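Local structure of alpha-galactosidase (Lactobacillus brevis, 3MI6) at residues L235-T240 and Q244-G249; A347-I352 and E362-D367; F166-P169 and K173-L176; W478-Y483 and G531-L536. The protein probably hydrolyses terminal, non-reducing alpha-D-galactose residues in alpha-galactosides such as galactose oligosaccharides, as a member of glycoside hydrolase family 36. One frame throughout, in Å; residues are numbered along the deposited sequence.

All four contacts are mostly buried, but their chemistry follows their place in the fold. Contacts 1 and 3 belong to the beta-rich N-terminal part and reach the same nine-stranded sheet; contact 1 pairs two of its strands by backbone hydrogen bonds, whereas contact 3 packs apolar side chains and an amide between that sheet and another. Contacts 2 and 4 belong to the parallel barrel: contact 2 is an apolar seam between a helix and a strand near the periphery of the chain, and contact 4, nearest the chain's centre, gathers charged and aromatic groups in loops at the predicted active site. Their nearest atoms are about 6 Å apart.

Contact 1 (L235-T240 and Q244-G249); sequences LARPQT and QGAVFG
Thr240 and Arg237 both reach the carbonyl oxygen of Ala246, one with a hydroxyl and the other with its backbone nitrogen. Thr240 OG1 donates to Ala246 O at 2.6 Å, while Arg237 N comes to the same oxygen at 3.1 Å along a nearly straight N-H path (172°). The two donors arrive from opposite faces of the carbonyl plane, and so hold this peptide between them. With its hydroxyl anti to the carbonyl carbon (chi1 -62°), Thr240 turns OG1 to Ala246 and sends CG2 to Val247, 4.2 Å from its CB. A valine in place of Thr240 would probably leave Ala246 O with the Arg237 amide as its one donor from the turn, and that peptide less firmly fixed.

Farther along, the side chains pair by face. Leu235 CB meets Phe248 CB at 4.2 Å, and the Phe248 ring presents its edge to Leu235 O. On the other face, Ala236 CB stands 4.4 Å from Val247 CB. Arg237 lays its CG against the methyl of Ala246 (CG to CB 3.7 Å); the chain then bends at chi2 (-65°) and carries the guanidinium to a salt bridge with Asp188. Leu235 and Phe248 exchange two backbone bonds, and a type I turn from Arg237 to Thr240 starts the reversal. Gln239 and Gln244 pack on their counterparts in a second subunit. The arrangement is a beta hairpin of strands 233-236 and 247-252, adjacent antiparallel members of the nine-stranded sheet in the family 36 N-terminal region.

Contact 2 (A347-I352 and E362-D367); sequences AKLMTI and EMFVLD
Apolar packing carries this contact, with Leu349 and Ile352 of the helix meeting the ring of Phe364 on the strand. Both aliphatic side chains come to the rim of the ring: Ile352 CG2 lies in its plane, 3.6 Å from Phe364 CE2, and Leu349 CD2 stops 3.7 Å from Phe364 CZ. Each crosses the phenylalanine side chain at about a right angle. Phe364 extends with CG anti to its backbone nitrogen (chi1 180°), which carries the far end of the ring out to the helix. Leu349 uses its other methyl, CD1, to meet CD1 of Leu366, although the modelled spacing of that pair is too short to be trusted. Around these residues, Phe398 and Ile395 of helix 394-404 close over Leu349 and Leu366 respectively.

The two elements belong to the (beta/alpha)8 barrel. Helix 346-358 lies in the connection between neighbouring parallel strands 333-335 and 363-366, and it runs back against the second of them at 153°, the axes of the two short segments approaching to 10.6 Å. Phe364 thus faces the helical layer, while Met363 and Val365 touch Tyr475 of strand 475-478.

Hydrogen bonding stays within each element or goes to its neighbours. In the helix, Thr351 OG1 donates to Lys348 O at 2.6 Å, tying the hydroxyl to the preceding turn. In the strand, the backbone of Phe364 bonds to Lys408 and Gly410, and that of Met363 to Ile334.

Charged groups gather where the strand ends: Asp367, a predicted substrate-binding residue, makes a salt bridge through OD1 with Lys477 and also accepts from Asn335.

Contact 3 (F166-P169 and K173-L176); sequences FTNP and KLVL
The ring of Phe166 has Leu176 over one face: the methyl CD1 sits 4.2 Å from the ring centroid and 18° off its normal, a CH-pi contact displaced toward the rim. The second methyl, Leu176 CD2, lies over the same face, displaced toward the rim, 3.5 Å from Phe166 CD2 and slightly farther from Phe166 CE2. One leucine thus spreads both branches of its fork over one face of the ring. A second flat group, the Asn168 amide, receives Leu174 over its plane, CD1 lying 3.7 Å from Asn168 OD1 and nearly as close to ND2. With CG anti to its backbone nitrogen (chi1 -171°), Asn168 extends across the gap between the strands.

The side chains have room to meet in this way because the backbones do not pair. Phe166 CA and Leu176 CA are 9.0 Å apart, and Asn168 CA and Leu174 CA are 7.5 Å apart. Strand 159-167 belongs to the nine-stranded antiparallel sheet and strand 174-186 to the six-stranded one, so the chain makes a beta arch, leaving one sheet and entering the other with the inward side chains stacked between them. Phe90 and Leu147 also pack on Phe166, and Val92 on both leucines.

An alanine at Phe166 is likely to open a gap here, with the methyls of Leu176 losing the surface they rest on.

The polar ends of Asn168 are met from the bend and from a neighbouring strand. ND2 donates to Leu285 O and Glu172 O, while OD1 is bonded to Ser170 OG; together these partners fix the rotation of the amide against which Leu174 packs.

Contact 4 (W478-Y483 and G531-L536); sequences WDMNRY and GGRFDL
The loops carrying Met480 and Arg533 approach without regular pairing, their nearest CA atoms being those of Met480 and Gly532 at 8.4 Å. Arg533 bends at chi2 and chi3 and brings its guanidinium between Met480 and Trp478. The Met480 methyl CE lies over one face of that group, 3.8 Å from Arg533 CZ, and Met480 CG adds a contact of 3.9 Å to Arg533 NH2. Met480 chi1 of -160° places CG anti to the backbone nitrogen, directing the chain at the arginine. Trp478 comes obliquely: its NE1 stands at the edge of the guanidinium, 4.1 Å from Arg533 NH2, with the ring and guanidinium planes 77° apart. Both nitrogens converge on Glu416 OE2, by a hydrogen bond from Trp478 and a salt bridge from Arg533, so one carboxylate oxygen fixes indole and guanidinium together.

Tyr483 reaches the glycine-rich loop at its far end, OH lying 4.2 Å from Gly532 CA while it hydrogen-bonds to His227. Arg482 grips the carbonyl of Tyr483 side-on: NE and NH2 both reach Tyr483 O at 2.9 Å, with the oxygen in the guanidinium plane. Asp535 is the N-cap of helix 536-539. Both loops follow parallel barrel strands, 475-478 and 523-526, at their C-terminal ends, where a (beta/alpha)8 glycosidase places its active site; Asp479, the predicted nucleophile, lies here beside predicted substrate-binding residues.

Contact 1 (L235-T240 and Q244-G249)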
loop_
_atom_site.group_PDB
_atom_site.type_symbol
_atom_site.label_atom_id
_atom_site.label_comp_id
_atom_site.label_asym_id
_atom_site.label_seq_id
_atom_site.Cartn_x
_atom_site.Cartn_y
_atom_site.Cartn_z
ATOM N N LEU D 235 12.449 -4.280 -14.772
ATOM C CA LEU D 235 11.449 -5.126 -14.131
ATOM C C LEU D 235 12.036 -5.605 -12.820
ATOM O O LEU D 235 12.943 -6.447 -12.818
ATOM C CB LEU D 235 11.113 -6.348 -14.972
ATOM C CG LEU D 235 10.128 -6.299 -16.135
ATOM C CD1 LEU D 235 9.684 -7.723 -16.426
ATOM C CD2 LEU D 235 8.936 -5.433 -15.803
ATOM N N ALA D 236 11.544 -5.073 -11.706
ATOM C CA ALA D 236 12.054 -5.503 -10.414
ATOM C C ALA D 236 11.079 -6.457 -9.742
ATOM O O ALA D 236 9.861 -6.338 -9.908
ATOM C CB ALA D 236 12.326 -4.308 -9.529
ATOM N N ARG D 237 11.612 -7.423 -9.002
ATOM C CA ARG D 237 10.782 -8.179 -8.091
ATOM C C ARG D 237 10.311 -7.152 -7.064
ATOM O O ARG D 237 10.967 -6.111 -6.894
ATOM C CB ARG D 237 11.593 -9.292 -7.451
ATOM C CG ARG D 237 11.909 -10.439 -8.398
ATOM C CD ARG D 237 10.637 -11.157 -8.837
ATOM N NE ARG D 237 10.915 -12.458 -9.438
ATOM C CZ ARG D 237 10.012 -13.189 -10.085
ATOM N NH1 ARG D 237 8.773 -12.737 -10.234
ATOM N NH2 ARG D 237 10.356 -14.365 -10.597
ATOM N N PRO D 238 9.172 -7.421 -6.394
ATOM C CA PRO D 238 8.494 -6.435 -5.527
ATOM C C PRO D 238 9.353 -5.891 -4.393
ATOM O O PRO D 238 9.120 -4.759 -3.976
ATOM C CB PRO D 238 7.319 -7.223 -4.952
ATOM C CG PRO D 238 7.037 -8.268 -6.002
ATOM C CD PRO D 238 8.399 -8.671 -6.511
ATOM N N GLN D 239 10.325 -6.665 -3.917
ATOM C CA GLN D 239 11.155 -6.244 -2.795
ATOM C C GLN D 239 12.559 -5.848 -3.186
ATOM O O GLN D 239 13.374 -5.514 -2.339
ATOM C CB GLN D 239 11.223 -7.331 -1.726
ATOM C CG GLN D 239 10.220 -7.123 -0.625
ATOM C CD GLN D 239 8.808 -7.466 -1.060
ATOM O OE1 GLN D 239 7.871 -6.696 -0.805
ATOM N NE2 GLN D 239 8.643 -8.631 -1.718
ATOM N N THR D 240 12.854 -5.910 -4.469
ATOM C CA THR D 240 14.131 -5.418 -4.943
ATOM C C THR D 240 14.314 -3.919 -4.673
ATOM O O THR D 240 13.385 -3.126 -4.813
ATOM C CB THR D 240 14.292 -5.685 -6.425
ATOM O OG1 THR D 240 14.271 -7.095 -6.631
ATOM C CG2 THR D 240 15.617 -5.119 -6.919
ATOM N N GLN D 244 19.724 -4.823 -2.861
ATOM C CA GLN D 244 19.511 -6.282 -2.880
ATOM C C GLN D 244 18.376 -6.659 -3.827
ATOM O O GLN D 244 17.448 -5.865 -4.014
ATOM C CB GLN D 244 19.127 -6.778 -1.475
ATOM C CG GLN D 244 17.601 -6.807 -1.172
ATOM C CD GLN D 244 17.253 -6.564 0.342
ATOM O OE1 GLN D 244 18.151 -6.370 1.198
ATOM N NE2 GLN D 244 15.937 -6.567 0.664
ATOM N N GLY D 245 18.431 -7.857 -4.414
ATOM C CA GLY D 245 17.285 -8.396 -5.146
ATOM C C GLY D 245 17.283 -8.395 -6.672
ATOM O O GLY D 245 18.034 -7.661 -7.333
ATOM N N ALA D 246 16.394 -9.226 -7.219
ATOM C CA ALA D 246 16.320 -9.532 -8.654
ATOM C C ALA D 246 15.688 -8.429 -9.472
ATOM O O ALA D 246 14.699 -7.838 -9.065
ATOM C CB ALA D 246 15.535 -10.798 -8.869
ATOM N N VAL D 247 16.238 -8.197 -10.656
ATOM C CA VAL D 247 15.801 -7.107 -11.523
ATOM C C VAL D 247 16.370 -7.226 -12.931
ATOM O O VAL D 247 17.554 -7.497 -13.115
ATOM C CB VAL D 247 16.226 -5.740 -10.984
ATOM C CG1 VAL D 247 17.701 -5.747 -10.540
ATOM C CG2 VAL D 247 15.996 -4.692 -12.052
ATOM N N PHE D 248 15.510 -7.029 -13.923
ATOM C CA PHE D 248 15.936 -6.946 -15.311
ATOM C C PHE D 248 16.047 -5.500 -15.744
ATOM O O PHE D 248 15.312 -4.638 -15.273
ATOM C CB PHE D 248 14.927 -7.652 -16.192
ATOM C CG PHE D 248 14.883 -9.125 -15.975
ATOM C CD1 PHE D 248 13.981 -9.676 -15.085
ATOM C CD2 PHE D 248 15.759 -9.959 -16.647
ATOM C CE1 PHE D 248 13.939 -11.049 -14.890
ATOM C CE2 PHE D 248 15.729 -11.320 -16.443
ATOM C CZ PHE D 248 14.815 -11.869 -15.567
ATOM N N GLY D 249 16.979 -5.240 -16.644
ATOM C CA GLY D 249 17.176 -3.907 -17.179
ATOM C C GLY D 249 17.149 -3.961 -18.683
ATOM O O GLY D 249 17.735 -4.847 -19.283
#

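Contact 2 (A347-I352 and E362-D367)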
loop_
_atom_site.group_PDB
_atom_site.type_symbol
_atom_site.label_atom_id
_atom_site.label_comp_id
_atom_site.label_asym_id
_atom_site.label_seq_id
_atom_site.Cartn_x
_atom_site.Cartn_y
_atom_site.Cartn_z
ATOM N N ALA D 347 34.118 41.460 -27.164
ATOM C CA ALA D 347 34.740 42.157 -26.048
ATOM C C ALA D 347 34.153 41.744 -24.701
ATOM O O ALA D 347 34.886 41.527 -23.739
ATOM C CB ALA D 347 34.609 43.653 -26.239
ATOM N N LYS D 348 32.829 41.652 -24.629
ATOM C CA LYS D 348 32.171 41.229 -23.400
ATOM C C LYS D 348 32.576 39.813 -23.041
ATOM O O LYS D 348 32.775 39.503 -21.875
ATOM C CB LYS D 348 30.647 41.311 -23.529
ATOM C CG LYS D 348 29.872 40.656 -22.381
ATOM C CD LYS D 348 30.122 41.343 -21.052
ATOM C CE LYS D 348 29.347 40.659 -19.932
ATOM N NZ LYS D 348 29.435 41.371 -18.618
ATOM N N LEU D 349 32.697 38.955 -24.048
ATOM C CA LEU D 349 33.015 37.548 -23.803
ATOM C C LEU D 349 34.471 37.363 -23.380
ATOM O O LEU D 349 34.816 36.407 -22.674
ATOM C CB LEU D 349 32.688 36.676 -25.026
ATOM C CG LEU D 349 31.225 36.252 -25.223
ATOM C CD1 LEU D 349 31.130 35.324 -26.406
ATOM C CD2 LEU D 349 30.622 35.587 -23.974
HETATM N N MSE D 350 35.320 38.287 -23.807
HETATM C CA MSE D 350 36.721 38.233 -23.440
HETATM C C MSE D 350 36.899 38.463 -21.937
HETATM O O MSE D 350 37.721 37.815 -21.289
HETATM C CB MSE D 350 37.529 39.243 -24.252
HETATM C CG MSE D 350 38.967 38.822 -24.416
HETATM SE SE MSE D 350 39.048 37.031 -25.192
HETATM C CE MSE D 350 38.894 37.548 -27.078
ATOM N N THR D 351 36.122 39.387 -21.384
ATOM C CA THR D 351 36.153 39.601 -19.950
ATOM C C THR D 351 35.868 38.275 -19.242
ATOM O O THR D 351 36.496 37.958 -18.233
ATOM C CB THR D 351 35.162 40.708 -19.486
ATOM O OG1 THR D 351 33.809 40.256 -19.626
ATOM C CG2 THR D 351 35.360 41.988 -20.290
ATOM N N ILE D 352 34.936 37.497 -19.783
ATOM C CA ILE D 352 34.604 36.201 -19.205
ATOM C C ILE D 352 35.798 35.269 -19.312
ATOM O O ILE D 352 36.309 34.781 -18.307
ATOM C CB ILE D 352 33.356 35.559 -19.878
ATOM C CG1 ILE D 352 32.112 36.413 -19.622
ATOM C CG2 ILE D 352 33.115 34.134 -19.363
ATOM C CD1 ILE D 352 30.803 35.724 -19.964
ATOM N N GLU D 362 38.897 25.371 -17.585
ATOM C CA GLU D 362 39.730 24.755 -18.612
ATOM C C GLU D 362 39.258 24.920 -20.048
ATOM O O GLU D 362 39.992 24.592 -20.981
ATOM C CB GLU D 362 39.892 23.273 -18.320
ATOM C CG GLU D 362 40.917 23.012 -17.264
ATOM C CD GLU D 362 40.818 21.618 -16.698
ATOM O OE1 GLU D 362 39.748 20.995 -16.878
ATOM O OE2 GLU D 362 41.806 21.155 -16.073
HETATM N N MSE D 363 38.042 25.424 -20.230
HETATM C CA MSE D 363 37.446 25.496 -21.560
HETATM C C MSE D 363 36.323 26.510 -21.593
HETATM O O MSE D 363 35.525 26.592 -20.660
HETATM C CB MSE D 363 36.914 24.127 -22.001
HETATM C CG MSE D 363 36.060 24.185 -23.248
HETATM SE SE MSE D 363 35.170 22.498 -23.665
HETATM C CE MSE D 363 36.683 21.480 -24.349
ATOM N N PHE D 364 36.264 27.289 -22.669
ATOM C CA PHE D 364 35.181 28.239 -22.849
ATOM C C PHE D 364 34.312 27.758 -23.994
ATOM O O PHE D 364 34.830 27.315 -25.007
ATOM C CB PHE D 364 35.715 29.644 -23.128
ATOM C CG PHE D 364 34.636 30.655 -23.320
ATOM C CD1 PHE D 364 33.924 30.708 -24.506
ATOM C CD2 PHE D 364 34.312 31.530 -22.319
ATOM C CE1 PHE D 364 32.915 31.619 -24.683
ATOM C CE2 PHE D 364 33.305 32.442 -22.496
ATOM C CZ PHE D 364 32.603 32.486 -23.680
ATOM N N VAL D 365 32.995 27.832 -23.811
ATOM C CA VAL D 365 32.022 27.403 -24.818
ATOM C C VAL D 365 31.059 28.516 -25.236
ATOM O O VAL D 365 30.116 28.827 -24.511
ATOM C CB VAL D 365 31.150 26.234 -24.328
ATOM C CG1 VAL D 365 30.283 25.756 -25.450
ATOM C CG2 VAL D 365 32.000 25.102 -23.789
ATOM N N LEU D 366 31.287 29.098 -26.410
ATOM C CA LEU D 366 30.388 30.102 -26.943
ATOM C C LEU D 366 29.054 29.444 -27.333
ATOM O O LEU D 366 29.039 28.474 -28.102
ATOM C CB LEU D 366 31.045 30.749 -28.149
ATOM C CG LEU D 366 30.253 31.762 -28.960
ATOM C CD1 LEU D 366 29.905 32.941 -28.105
ATOM C CD2 LEU D 366 31.066 32.189 -30.174
ATOM N N ASP D 367 27.939 29.947 -26.800
ATOM C CA ASP D 367 26.641 29.314 -27.051
ATOM C C ASP D 367 25.865 30.037 -28.145
ATOM O O ASP D 367 26.452 30.690 -29.010
ATOM C CB ASP D 367 25.798 29.210 -25.763
ATOM C CG ASP D 367 24.896 27.953 -25.728
ATOM O OD1 ASP D 367 25.363 26.879 -25.270
ATOM O OD2 ASP D 367 23.715 28.047 -26.135
#

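Contact 3 (F166-P169 and K173-L176)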
loop_
_atom_site.group_PDB
_atom_site.type_symbol
_atom_site.label_atom_id
_atom_site.label_comp_id
_atom_site.label_asym_id
_atom_site.label_seq_id
_atom_site.Cartn_x
_atom_site.Cartn_y
_atom_site.Cartn_z
ATOM N N PHE D 166 16.574 -8.271 -41.190
ATOM C CA PHE D 166 15.662 -8.895 -42.144
ATOM C C PHE D 166 16.292 -8.906 -43.532
ATOM O O PHE D 166 16.865 -7.906 -43.964
ATOM C CB PHE D 166 14.349 -8.111 -42.206
ATOM C CG PHE D 166 13.501 -8.223 -40.968
ATOM C CD1 PHE D 166 13.882 -7.621 -39.790
ATOM C CD2 PHE D 166 12.298 -8.905 -40.994
ATOM C CE1 PHE D 166 13.092 -7.730 -38.653
ATOM C CE2 PHE D 166 11.511 -9.007 -39.857
ATOM C CZ PHE D 166 11.914 -8.425 -38.693
ATOM N N THR D 167 16.189 -10.036 -44.228
ATOM C CA THR D 167 16.669 -10.129 -45.609
ATOM C C THR D 167 15.537 -10.558 -46.538
ATOM O O THR D 167 14.753 -11.444 -46.204
ATOM C CB THR D 167 17.849 -11.126 -45.770
ATOM O OG1 THR D 167 18.744 -11.032 -44.647
ATOM C CG2 THR D 167 18.611 -10.839 -47.071
ATOM N N ASN D 168 15.446 -9.903 -47.694
ATOM C CA ASN D 168 14.492 -10.296 -48.729
ATOM C C ASN D 168 15.224 -10.868 -49.936
ATOM O O ASN D 168 15.767 -10.109 -50.742
ATOM C CB ASN D 168 13.623 -9.107 -49.154
ATOM C CG ASN D 168 12.470 -9.521 -50.065
ATOM O OD1 ASN D 168 12.303 -10.697 -50.373
ATOM N ND2 ASN D 168 11.673 -8.547 -50.496
ATOM N N PRO D 169 15.262 -12.208 -50.051
ATOM C CA PRO D 169 15.865 -12.910 -51.186
ATOM C C PRO D 169 14.825 -13.276 -52.249
ATOM O O PRO D 169 15.197 -13.726 -53.334
ATOM C CB PRO D 169 16.415 -14.197 -50.551
ATOM C CG PRO D 169 15.958 -14.185 -49.096
ATOM C CD PRO D 169 14.871 -13.160 -49.003
ATOM N N LYS D 173 7.972 -7.618 -53.456
ATOM C CA LYS D 173 8.137 -6.602 -52.418
ATOM C C LYS D 173 7.544 -7.089 -51.100
ATOM O O LYS D 173 6.480 -7.723 -51.090
ATOM C CB LYS D 173 7.459 -5.293 -52.824
ATOM C CG LYS D 173 7.930 -4.718 -54.152
ATOM C CD LYS D 173 7.189 -3.428 -54.477
ATOM C CE LYS D 173 5.676 -3.640 -54.489
ATOM N NZ LYS D 173 4.925 -2.394 -54.839
ATOM N N LEU D 174 8.244 -6.810 -50.000
ATOM C CA LEU D 174 7.737 -7.089 -48.654
ATOM C C LEU D 174 7.743 -5.811 -47.811
ATOM O O LEU D 174 8.645 -4.981 -47.950
ATOM C CB LEU D 174 8.572 -8.163 -47.968
ATOM C CG LEU D 174 8.534 -9.598 -48.494
ATOM C CD1 LEU D 174 9.626 -10.383 -47.815
ATOM C CD2 LEU D 174 7.166 -10.259 -48.286
ATOM N N VAL D 175 6.739 -5.637 -46.953
ATOM C CA VAL D 175 6.709 -4.461 -46.084
ATOM C C VAL D 175 6.853 -4.843 -44.613
ATOM O O VAL D 175 6.175 -5.755 -44.150
ATOM C CB VAL D 175 5.426 -3.630 -46.284
ATOM C CG1 VAL D 175 5.497 -2.361 -45.456
ATOM C CG2 VAL D 175 5.252 -3.287 -47.754
ATOM N N LEU D 176 7.758 -4.177 -43.892
ATOM C CA LEU D 176 7.869 -4.382 -42.447
ATOM C C LEU D 176 7.009 -3.370 -41.721
ATOM O O LEU D 176 7.343 -2.177 -41.711
ATOM C CB LEU D 176 9.297 -4.192 -41.968
ATOM C CG LEU D 176 10.347 -5.168 -42.450
ATOM C CD1 LEU D 176 11.637 -4.806 -41.789
ATOM C CD2 LEU D 176 9.947 -6.571 -42.091
#

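Contact 4 (W478-Y483 and G531-L536)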
loop_
_atom_site.group_PDB
_atom_site.type_symbol
_atom_site.label_atom_id
_atom_site.label_comp_id
_atom_site.label_asym_id
_atom_site.label_seq_id
_atom_site.Cartn_x
_atom_site.Cartn_y
_atom_site.Cartn_z
ATOM N N TRP D 478 25.979 20.294 -29.633
ATOM C CA TRP D 478 25.054 20.036 -30.728
ATOM C C TRP D 478 23.635 19.901 -30.171
ATOM O O TRP D 478 23.237 18.851 -29.652
ATOM C CB TRP D 478 25.500 18.770 -31.464
ATOM C CG TRP D 478 24.572 18.230 -32.512
ATOM C CD1 TRP D 478 23.225 18.398 -32.589
ATOM C CD2 TRP D 478 24.933 17.391 -33.614
ATOM N NE1 TRP D 478 22.719 17.722 -33.676
ATOM C CE2 TRP D 478 23.747 17.092 -34.320
ATOM C CE3 TRP D 478 26.146 16.860 -34.072
ATOM C CZ2 TRP D 478 23.734 16.292 -35.458
ATOM C CZ3 TRP D 478 26.132 16.058 -35.204
ATOM C CH2 TRP D 478 24.936 15.783 -35.886
ATOM N N ASP D 479 22.881 20.985 -30.290
ATOM C CA ASP D 479 21.577 21.105 -29.660
ATOM C C ASP D 479 20.460 20.720 -30.639
ATOM O O ASP D 479 20.723 20.415 -31.798
ATOM C CB ASP D 479 21.409 22.541 -29.176
ATOM C CG ASP D 479 20.403 22.669 -28.067
ATOM O OD1 ASP D 479 19.619 21.715 -27.854
ATOM O OD2 ASP D 479 20.404 23.735 -27.403
HETATM N N MSE D 480 19.216 20.735 -30.167
HETATM C CA MSE D 480 18.060 20.312 -30.958
HETATM C C MSE D 480 16.786 20.666 -30.181
HETATM O O MSE D 480 16.399 19.943 -29.256
HETATM C CB MSE D 480 18.138 18.808 -31.242
HETATM C CG MSE D 480 17.288 18.342 -32.410
HETATM SE SE MSE D 480 15.404 18.027 -31.973
HETATM C CE MSE D 480 15.525 16.334 -30.986
ATOM N N ASN D 481 16.136 21.766 -30.571
ATOM C CA ASN D 481 15.186 22.466 -29.706
ATOM C C ASN D 481 13.692 22.470 -30.065
ATOM O O ASN D 481 12.925 23.231 -29.484
ATOM C CB ASN D 481 15.640 23.914 -29.512
ATOM C CG ASN D 481 16.833 24.031 -28.588
ATOM O OD1 ASN D 481 17.850 24.652 -28.927
ATOM N ND2 ASN D 481 16.723 23.421 -27.414
ATOM N N ARG D 482 13.262 21.647 -31.008
ATOM C CA ARG D 482 11.829 21.461 -31.182
ATOM C C ARG D 482 11.505 20.057 -31.657
ATOM O O ARG D 482 12.394 19.314 -32.039
ATOM C CB ARG D 482 11.251 22.475 -32.157
ATOM C CG ARG D 482 11.645 22.234 -33.587
ATOM C CD ARG D 482 10.659 22.844 -34.502
ATOM N NE ARG D 482 9.462 22.025 -34.628
ATOM C CZ ARG D 482 8.400 22.383 -35.345
ATOM N NH1 ARG D 482 8.398 23.547 -35.982
ATOM N NH2 ARG D 482 7.337 21.591 -35.427
ATOM N N TYR D 483 10.229 19.698 -31.621
ATOM C CA TYR D 483 9.787 18.397 -32.121
ATOM C C TYR D 483 9.144 18.531 -33.510
ATOM O O TYR D 483 8.361 19.443 -33.745
ATOM C CB TYR D 483 8.842 17.709 -31.120
ATOM C CG TYR D 483 9.530 17.311 -29.836
ATOM C CD1 TYR D 483 10.666 16.508 -29.862
ATOM C CD2 TYR D 483 9.043 17.732 -28.588
ATOM C CE1 TYR D 483 11.307 16.134 -28.687
ATOM C CE2 TYR D 483 9.673 17.365 -27.412
ATOM C CZ TYR D 483 10.813 16.562 -27.464
ATOM O OH TYR D 483 11.467 16.181 -26.298
ATOM N N GLY D 531 17.713 17.365 -21.755
ATOM C CA GLY D 531 17.790 15.920 -21.931
ATOM C C GLY D 531 16.742 15.247 -22.804
ATOM O O GLY D 531 16.286 14.154 -22.496
ATOM N N GLY D 532 16.381 15.890 -23.909
ATOM C CA GLY D 532 15.338 15.392 -24.780
ATOM C C GLY D 532 15.793 14.294 -25.730
ATOM O O GLY D 532 14.991 13.743 -26.477
ATOM N N ARG D 533 17.084 13.984 -25.729
ATOM C CA ARG D 533 17.582 12.850 -26.505
ATOM C C ARG D 533 18.586 12.037 -25.714
ATOM O O ARG D 533 19.417 11.357 -26.281
ATOM C CB ARG D 533 18.202 13.311 -27.820
ATOM C CG ARG D 533 17.256 13.247 -28.985
ATOM C CD ARG D 533 17.968 12.769 -30.214
ATOM N NE ARG D 533 18.936 13.744 -30.728
ATOM C CZ ARG D 533 18.765 14.464 -31.836
ATOM N NH1 ARG D 533 17.649 14.339 -32.556
ATOM N NH2 ARG D 533 19.712 15.311 -32.215
ATOM N N PHE D 534 18.485 12.100 -24.397
ATOM C CA PHE D 534 19.476 11.502 -23.532
ATOM C C PHE D 534 19.460 9.977 -23.643
ATOM O O PHE D 534 18.796 9.303 -22.838
ATOM C CB PHE D 534 19.182 11.918 -22.091
ATOM C CG PHE D 534 20.339 11.740 -21.166
ATOM C CD1 PHE D 534 20.620 10.510 -20.634
ATOM C CD2 PHE D 534 21.146 12.819 -20.841
ATOM C CE1 PHE D 534 21.685 10.353 -19.796
ATOM C CE2 PHE D 534 22.217 12.679 -20.002
ATOM C CZ PHE D 534 22.492 11.443 -19.471
ATOM N N ASP D 535 20.192 9.427 -24.614
ATOM C CA ASP D 535 20.109 7.995 -24.867
ATOM C C ASP D 535 21.378 7.339 -25.407
ATOM O O ASP D 535 22.281 7.998 -25.872
ATOM C CB ASP D 535 18.932 7.697 -25.781
ATOM C CG ASP D 535 19.075 8.340 -27.139
ATOM O OD1 ASP D 535 20.217 8.424 -27.655
ATOM O OD2 ASP D 535 18.034 8.750 -27.693
ATOM N N LEU D 536 21.430 6.015 -25.337
ATOM C CA LEU D 536 22.628 5.276 -25.713
ATOM C C LEU D 536 23.016 5.573 -27.164
ATOM O O LEU D 536 24.189 5.534 -27.527
ATOM C CB LEU D 536 22.455 3.769 -25.458
ATOM C CG LEU D 536 22.145 3.323 -24.007
ATOM C CD1 LEU D 536 21.708 1.884 -23.962
ATOM C CD2 LEU D 536 23.291 3.536 -23.040
#